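Local coordinates for methylglyoxal reductase (NADPH-dependent) (Candida albicans SC5314, PDB 6KWS), which probably reduces methylglyoxal with NADPH as cofactor, as an oxidoreductase of the dihydroflavonol-4-reductase subfamily with a Rossmann-type nucleotide-binding fold, at residues E254-N258 and Q259-L263. The protein carries 1 engineered substitution. Residues are numbered along the deposited sequence; the frame is centred on the assembly and turned at random.
Sequences EDAKN and QRILL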
# COMPACT_ATOMS: atom_id res chain seq x y z
N GLU A 254 2.29 13.58 -16.18
CA GLU A 254 2.88 12.82 -17.27
C GLU A 254 4.29 12.33 -16.92
O GLU A 254 4.69 11.25 -17.35
CB GLU A 254 2.90 13.66 -18.56
CG GLU A 254 1.58 14.39 -18.90
CD GLU A 254 1.31 15.66 -18.04
OE1 GLU A 254 0.20 15.79 -17.47
OE2 GLU A 254 2.21 16.53 -17.92
N ASP A 255 5.04 13.09 -16.12
CA ASP A 255 6.40 12.61 -15.85
C ASP A 255 6.43 11.37 -14.96
O ASP A 255 7.52 10.85 -14.67
CB ASP A 255 7.25 13.70 -15.21
CG ASP A 255 7.17 15.01 -15.96
OD1 ASP A 255 7.05 14.98 -17.21
OD2 ASP A 255 7.23 16.08 -15.30
N ALA A 256 5.28 10.87 -14.51
CA ALA A 256 5.30 9.67 -13.69
C ALA A 256 5.30 8.39 -14.51
O ALA A 256 5.42 7.31 -13.91
CB ALA A 256 4.11 9.69 -12.72
N LYS A 257 5.20 8.47 -15.84
CA LYS A 257 5.18 7.27 -16.68
C LYS A 257 6.49 6.51 -16.58
O LYS A 257 7.58 7.09 -16.67
CB LYS A 257 4.92 7.64 -18.14
CG LYS A 257 3.81 8.65 -18.33
CD LYS A 257 3.70 9.13 -19.77
CE LYS A 257 2.55 8.41 -20.48
NZ LYS A 257 2.35 8.89 -21.88
N ASN A 258 6.38 5.19 -16.42
CA ASN A 258 7.53 4.29 -16.30
C ASN A 258 8.43 4.67 -15.13
O ASN A 258 9.64 4.47 -15.18
CB ASN A 258 8.32 4.22 -17.61
CG ASN A 258 7.53 3.50 -18.71
OD1 ASN A 258 7.36 2.27 -18.67
ND2 ASN A 258 6.99 4.28 -19.67
N GLN A 259 7.83 5.22 -14.08
CA GLN A 259 8.53 5.54 -12.85
C GLN A 259 8.15 4.55 -11.75
O GLN A 259 7.02 4.04 -11.72
CB GLN A 259 8.23 6.96 -12.37
CG GLN A 259 8.72 8.06 -13.31
CD GLN A 259 10.16 7.88 -13.74
OE1 GLN A 259 11.05 7.63 -12.93
NE2 GLN A 259 10.40 7.97 -15.04
N ARG A 260 9.11 4.27 -10.87
CA ARG A 260 8.87 3.65 -9.57
C ARG A 260 8.89 4.75 -8.53
O ARG A 260 9.92 5.41 -8.35
CB ARG A 260 9.93 2.62 -9.22
CG ARG A 260 10.06 1.46 -10.14
CD ARG A 260 11.29 0.72 -9.69
NE ARG A 260 10.99 -0.34 -8.73
CZ ARG A 260 11.85 -0.76 -7.80
NH1 ARG A 260 13.05 -0.20 -7.70
NH2 ARG A 260 11.50 -1.75 -6.98
N ILE A 261 7.78 4.96 -7.84
CA ILE A 261 7.67 6.08 -6.92
C ILE A 261 7.75 5.53 -5.50
O ILE A 261 6.90 4.75 -5.07
CB ILE A 261 6.39 6.89 -7.17
CG1 ILE A 261 6.47 7.58 -8.52
CG2 ILE A 261 6.28 7.99 -6.19
CD1 ILE A 261 5.29 7.36 -9.40
N LEU A 262 8.79 5.94 -4.79
CA LEU A 262 8.97 5.53 -3.40
C LEU A 262 8.09 6.41 -2.50
O LEU A 262 8.13 7.65 -2.59
CB LEU A 262 10.44 5.64 -3.03
CG LEU A 262 11.08 4.68 -2.03
CD1 LEU A 262 12.61 4.88 -1.99
CD2 LEU A 262 10.46 4.91 -0.67
N LEU A 263 7.28 5.78 -1.66
CA LEU A 263 6.43 6.52 -0.73
C LEU A 263 6.90 6.24 0.68
O LEU A 263 6.65 5.17 1.24
CB LEU A 263 4.95 6.19 -0.91
CG LEU A 263 4.53 7.44 -1.68
CD1 LEU A 263 4.73 7.24 -3.18
CD2 LEU A 263 3.17 7.98 -1.32
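Q259 folds its side chain back over the turn that precedes it, meeting D255, A256 and K257 at backbone carbonyls. The turn is a type II beta turn from A256 to Q259, with N258 at its third position in the left-handed region, as that turn type requires. It is closed by the amide of Q259, whose N lies 3.2 Å from A256 O; the bond is bent, 138° at the hydrogen. A256 O is gripped a second time by the hydroxyl of S190 on the neighbouring strand 188-194, which ties the turn to the sheet.

The side chain of Q259 sets off with CG beside its own backbone N (chi1 -64°) and bends again at chi2 (-49°). The first torsion carries CG over the 3-10 segment 254-256, 3.3 Å from D255 O, and the second swings the amide back across the turn. There NE2 reaches K257 O at 3.4 Å in a weak hydrogen bond. The same side chain also rests on K311 and L315 of helix 310-316. N258 contributes mainly through its backbone and CB, while its side chain leads off to W176 and I179 of helix 160-181.

Deeper in, A256 CB meets CD1 of I261 at 4.2 Å, a light apolar touch between the turn and the first residues of strand 260-269. Here the chain leaves the loop after helix 240-252 and enters the large Rossmann-type sheet, where Q259 and I261 pair with T191. Chemically, the reversal rests on main-chain carbonyls: A256 O takes both the bent bond from the Q259 amide and the S190 hydroxyl, and the glutamine side chain adds a second, weak tie to the same turn at K257 O.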